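Local coordinates for sulfate transporter sulfate transporter family protein (Wolinella succinogenes, PDB 4DGF) that forms the STAS domain of a SulP-family membrane protein that probably transports sulfate or related anions by exchange, at residues Glu25-Asn30 / Asp39-Val44; Arg113-Ile118 / Leu122-Leu127. All blocks are in the same frame, centred on the assembly; numbering follows the deposited sequence. Where two conformers were deposited one is given.

In the fold
Contact 1 comes first along the chain and is complete before contact 2 begins; their centres lie about 17 Å apart, on opposite sides of the chain's centre. Between them runs the parallel sheet of strands 24-28, 54-58 and 86-90, the core of the STAS domain. Contact 1 sets helix 35-41 against one face of this sheet, whereas contact 2 lays helix 118-130 on the other. The two nevertheless touch, since Ile26 of strand 24-28 points to the face opposite Tyr27 and meets Leu122. An edge strand is thus packed on both faces, which illustrates how a small alpha/beta domain lays its first and last helices on opposite faces of one sheet.

Contact 1: residues Glu25-Asn30 / Asp39-Val44; sequences EIYEIN and DRLKGV. With FMT (formic acid), chain D.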
# COMPACT_ATOMS: atom_id res chain seq x y z
N GLU A 25 8.44 -1.47 5.11
CA GLU A 25 8.21 -2.67 4.33
C GLU A 25 7.43 -2.30 3.06
O GLU A 25 6.64 -1.34 3.06
CB GLU A 25 7.36 -3.62 5.15
CG GLU A 25 7.22 -5.03 4.52
CD GLU A 25 8.58 -5.64 4.05
OE1 GLU A 25 9.19 -6.22 4.96
OE2 GLU A 25 8.99 -5.54 2.84
N ILE A 26 7.62 -3.09 2.01
CA ILE A 26 6.99 -2.83 0.69
C ILE A 26 6.36 -4.13 0.18
O ILE A 26 6.96 -5.22 0.28
CB ILE A 26 8.01 -2.26 -0.29
CG1 ILE A 26 8.54 -0.86 0.24
CG2 ILE A 26 7.37 -2.07 -1.67
CD1 ILE A 26 9.83 -0.44 -0.36
N TYR A 27 5.15 -4.03 -0.29
CA TYR A 27 4.44 -5.26 -0.83
C TYR A 27 3.87 -4.87 -2.17
O TYR A 27 3.18 -3.84 -2.25
CB TYR A 27 3.29 -5.59 0.11
CG TYR A 27 2.53 -6.85 -0.19
CD1 TYR A 27 2.70 -8.00 0.58
CD2 TYR A 27 1.62 -6.91 -1.28
CE1 TYR A 27 2.04 -9.17 0.27
CE2 TYR A 27 0.93 -8.12 -1.61
CZ TYR A 27 1.12 -9.25 -0.79
OH TYR A 27 0.43 -10.43 -1.12
N GLU A 28 4.23 -5.60 -3.22
CA GLU A 28 3.79 -5.27 -4.55
C GLU A 28 2.68 -6.26 -4.98
O GLU A 28 2.82 -7.48 -4.89
CB GLU A 28 4.95 -5.31 -5.53
CG GLU A 28 4.51 -5.00 -6.97
CD GLU A 28 5.59 -5.22 -8.02
OE1 GLU A 28 6.37 -6.16 -7.88
OE2 GLU A 28 5.69 -4.45 -9.01
N ILE A 29 1.56 -5.70 -5.48
CA ILE A 29 0.48 -6.53 -5.98
C ILE A 29 0.70 -6.89 -7.39
O ILE A 29 1.05 -6.04 -8.23
CB ILE A 29 -0.84 -5.80 -5.76
CG1 ILE A 29 -1.11 -5.62 -4.26
CG2 ILE A 29 -1.98 -6.59 -6.37
CD1 ILE A 29 -2.08 -4.48 -4.07
N ASN A 30 0.39 -8.13 -7.72
CA ASN A 30 0.69 -8.63 -9.04
C ASN A 30 -0.31 -8.30 -10.20
O ASN A 30 -0.04 -8.69 -11.36
CB ASN A 30 0.85 -10.16 -8.90
CG ASN A 30 -0.47 -10.87 -9.12
OD1 ASN A 30 -1.51 -10.39 -8.63
ND2 ASN A 30 -0.46 -11.98 -9.88
N ASP A 39 -6.41 -13.02 -0.75
CA ASP A 39 -6.01 -14.21 0.04
C ASP A 39 -4.55 -14.08 0.47
O ASP A 39 -4.14 -14.53 1.54
CB ASP A 39 -6.14 -15.48 -0.79
CG ASP A 39 -7.15 -16.44 -0.24
OD1 ASP A 39 -6.94 -16.78 0.97
OD2 ASP A 39 -8.11 -16.84 -1.01
N ARG A 40 -3.75 -13.50 -0.40
CA ARG A 40 -2.29 -13.33 -0.08
C ARG A 40 -1.98 -12.13 0.86
O ARG A 40 -1.14 -12.24 1.77
CB ARG A 40 -1.50 -13.16 -1.34
CG ARG A 40 -1.50 -14.41 -2.16
CD ARG A 40 -0.62 -14.27 -3.39
NE ARG A 40 -0.98 -13.25 -4.37
CZ ARG A 40 -1.68 -13.46 -5.47
NH1 ARG A 40 -2.21 -14.69 -5.82
NH2 ARG A 40 -1.82 -12.48 -6.30
N LEU A 41 -2.73 -11.05 0.76
CA LEU A 41 -2.48 -9.89 1.62
C LEU A 41 -2.99 -10.13 3.08
O LEU A 41 -2.45 -9.57 4.10
CB LEU A 41 -3.13 -8.61 1.07
CG LEU A 41 -2.88 -7.32 1.89
CD1 LEU A 41 -1.35 -6.98 2.02
CD2 LEU A 41 -3.68 -6.20 1.19
N LYS A 42 -4.05 -10.94 3.16
CA LYS A 42 -4.69 -11.18 4.49
C LYS A 42 -3.68 -11.60 5.50
O LYS A 42 -3.03 -12.65 5.39
CB LYS A 42 -5.79 -12.26 4.45
CG LYS A 42 -6.68 -12.13 5.72
CD LYS A 42 -7.88 -13.04 5.64
CE LYS A 42 -8.89 -12.51 6.64
NZ LYS A 42 -9.64 -13.61 7.29
N GLY A 43 -3.65 -10.86 6.60
CA GLY A 43 -2.87 -11.28 7.74
C GLY A 43 -1.38 -11.05 7.59
O GLY A 43 -0.59 -11.47 8.49
N VAL A 44 -0.94 -10.35 6.54
CA VAL A 44 0.47 -10.12 6.36
C VAL A 44 1.11 -9.41 7.56
O VAL A 44 2.21 -9.77 7.94
CB VAL A 44 0.73 -9.31 5.08
CG1 VAL A 44 2.10 -8.64 5.14
CG2 VAL A 44 0.70 -10.27 3.83
C FMT D . 0.42 -10.02 -4.60
O1 FMT D . -0.17 -10.70 -3.74
O2 FMT D . -0.06 -10.17 -5.79
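Tyr27 of strand 24-28 faces Leu41 at the end of helix 35-41, their CA atoms 8.7 Å apart, the closest pair of CA atoms across the two segments. Beyond Leu41 the chain leaves the helix through a type II beta turn, Leu41 to Val44, with Gly43 at positive phi, and this turn brings Val44 back toward the strand. No direct hydrogen bond spans the segments; side chains and a formic acid molecule, probably from the crystallisation liquor, do the joining. The Tyr27 ring receives Leu41 CD1 squarely over one face, a CH-pi contact 4.2 Å from the centroid, while Val44 CG2 meets its CE1 at 4.0 Å. With CG anti to the backbone N (chi1 -175°), the phenol reaches across to the helix, and its OH donates to O1 of the formic acid at 2.7 Å. Arg40, its chain bent at chi3, turns its guanidinium edge to the same small molecule: NE reaches O1 at 2.7 Å, almost straight at 174°, and NH2 bonds to O2 at 2.9 Å. Asn30 N completes the grip on O2 at 2.8 Å, so each oxygen has two donors. The two segments belong to the beta-alpha-beta unit 24-28, 35-41, 54-58; Tyr27 also packs on Phe55 and Leu57 of its second strand, and beyond the unit Leu41 and Val44 rest on Phe76 of helix 67-83.

Contact 2: residues Arg113-Ile118 / Leu122-Leu127; sequences RVFDHI and LAYAKL
Ile118 and Leu122 make the first full turn of helix 118-130, the C-terminal helix of this STAS domain, while Phe115 and Tyr124 join that helix to the loop leading into it. In hydrogen-bonding terms the link is the ordinary i to i+4 bond: Leu122 N donates to Ile118 O over 2.8 Å. His117 occupies the N-cap position just before the helix, and its ND1 accepts from the backbone N of Asp119, so a side chain serves an amide that has no preceding helical carbonyl.

The apolar contacts fall into two groups. Ile118 CG1 approaches Leu122 CD1 to 4.0 Å, and both buried side chains lie against Ile56 of strand 54-58, joining the helix start to the sheet. In the second group, Phe115 of the incoming loop brings the edge of its ring to Tyr124, where CZ is 3.6 Å from CD2 and 3.7 Å from CB. The ring planes are inclined at 46°, so the two aromatics meet obliquely. A chi1 of -163° sets the Tyr124 ring opposite its own amide nitrogen, swinging it over toward the loop, where it also touches Leu88 of strand 86-90.

Where the loop begins, polar groups meet through solvent. Arg113, whose NH1 bonds to Leu87 O, is tied to the helix by one water molecule lying in the plane of both the guanidinium and the phenol ring: it accepts from Arg113 NE at 3.1 Å and sits 2.7 Å from Tyr124 OH.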
# COMPACT_ATOMS: atom_id res chain seq x y z
N ARG A 113 -1.66 10.10 2.09
CA ARG A 113 -1.04 8.73 2.09
C ARG A 113 -1.07 7.99 0.72
O ARG A 113 -0.61 6.82 0.66
CB ARG A 113 -1.77 7.84 3.07
CG ARG A 113 -1.99 8.41 4.49
CD ARG A 113 -0.86 8.12 5.40
NE ARG A 113 -1.21 8.32 6.81
CZ ARG A 113 -1.69 7.35 7.59
NH1 ARG A 113 -1.85 6.08 7.11
NH2 ARG A 113 -1.92 7.62 8.85
N VAL A 114 -1.58 8.66 -0.36
CA VAL A 114 -1.84 8.00 -1.60
C VAL A 114 -0.95 8.71 -2.63
O VAL A 114 -1.05 9.98 -2.78
CB VAL A 114 -3.36 8.11 -1.97
CG1 VAL A 114 -3.61 7.38 -3.27
CG2 VAL A 114 -4.16 7.49 -0.82
N PHE A 115 -0.13 7.94 -3.35
CA PHE A 115 0.81 8.45 -4.33
C PHE A 115 0.72 7.82 -5.69
O PHE A 115 0.35 6.66 -5.79
CB PHE A 115 2.25 8.22 -3.85
CG PHE A 115 2.51 8.85 -2.47
CD1 PHE A 115 3.02 10.15 -2.36
CD2 PHE A 115 2.12 8.17 -1.33
CE1 PHE A 115 3.18 10.74 -1.09
CE2 PHE A 115 2.26 8.78 -0.09
CZ PHE A 115 2.82 10.03 0.03
N ASP A 116 1.16 8.57 -6.75
CA ASP A 116 1.06 7.99 -8.02
C ASP A 116 2.36 7.32 -8.45
O ASP A 116 2.42 6.81 -9.60
CB ASP A 116 0.62 8.98 -9.09
CG ASP A 116 1.57 10.15 -9.23
OD1 ASP A 116 2.73 10.04 -8.82
OD2 ASP A 116 1.18 11.22 -9.80
N HIS A 117 3.32 7.33 -7.55
CA HIS A 117 4.67 6.87 -7.89
C HIS A 117 5.40 6.48 -6.63
O HIS A 117 5.37 7.19 -5.59
CB HIS A 117 5.51 7.95 -8.61
CG HIS A 117 6.68 7.36 -9.43
ND1 HIS A 117 7.91 7.03 -8.89
CD2 HIS A 117 6.75 6.96 -10.76
CE1 HIS A 117 8.68 6.46 -9.84
NE2 HIS A 117 8.00 6.41 -10.96
N ILE A 118 6.18 5.38 -6.77
CA ILE A 118 6.95 4.82 -5.67
C ILE A 118 7.99 5.82 -5.12
O ILE A 118 8.22 5.94 -3.88
CB ILE A 118 7.63 3.48 -6.07
CG1 ILE A 118 8.29 2.78 -4.88
CG2 ILE A 118 8.66 3.64 -7.23
CD1 ILE A 118 7.38 2.67 -3.64
N LEU A 122 8.15 6.77 -1.21
CA LEU A 122 9.40 6.55 -0.48
C LEU A 122 9.94 7.82 0.19
O LEU A 122 10.47 7.77 1.36
CB LEU A 122 10.51 6.01 -1.37
CG LEU A 122 10.40 4.49 -1.54
CD1 LEU A 122 11.39 3.98 -2.63
CD2 LEU A 122 10.55 3.61 -0.28
N ALA A 123 9.87 8.88 -0.57
CA ALA A 123 10.27 10.21 0.02
C ALA A 123 9.48 10.47 1.30
O ALA A 123 10.03 10.89 2.30
CB ALA A 123 10.02 11.30 -0.98
N TYR A 124 8.13 10.30 1.26
CA TYR A 124 7.35 10.41 2.45
C TYR A 124 7.61 9.41 3.58
O TYR A 124 7.57 9.74 4.76
CB TYR A 124 5.87 10.42 2.02
CG TYR A 124 4.92 10.91 3.02
CD1 TYR A 124 5.03 12.24 3.51
CD2 TYR A 124 3.88 10.12 3.50
CE1 TYR A 124 4.12 12.73 4.43
CE2 TYR A 124 2.89 10.64 4.40
CZ TYR A 124 3.05 11.94 4.85
OH TYR A 124 2.17 12.49 5.77
N ALA A 125 7.74 8.13 3.25
CA ALA A 125 8.15 7.14 4.17
C ALA A 125 9.48 7.50 4.88
O ALA A 125 9.59 7.35 6.06
CB ALA A 125 8.35 5.79 3.41
N LYS A 126 10.45 8.00 4.14
CA LYS A 126 11.71 8.39 4.70
C LYS A 126 11.48 9.49 5.75
O LYS A 126 12.06 9.45 6.83
CB LYS A 126 12.66 8.87 3.58
CG LYS A 126 14.06 9.28 4.13
CD LYS A 126 15.10 9.33 3.04
CE LYS A 126 16.53 9.48 3.62
NZ LYS A 126 16.63 10.93 4.01
N LEU A 127 10.65 10.45 5.42
CA LEU A 127 10.37 11.59 6.31
C LEU A 127 9.71 11.07 7.59
O LEU A 127 10.12 11.40 8.71
CB LEU A 127 9.54 12.62 5.55
CG LEU A 127 9.00 13.89 6.24
CD1 LEU A 127 8.66 14.83 5.09
CD2 LEU A 127 7.71 13.64 7.05
O HOH W 1 0.09 11.12 6.91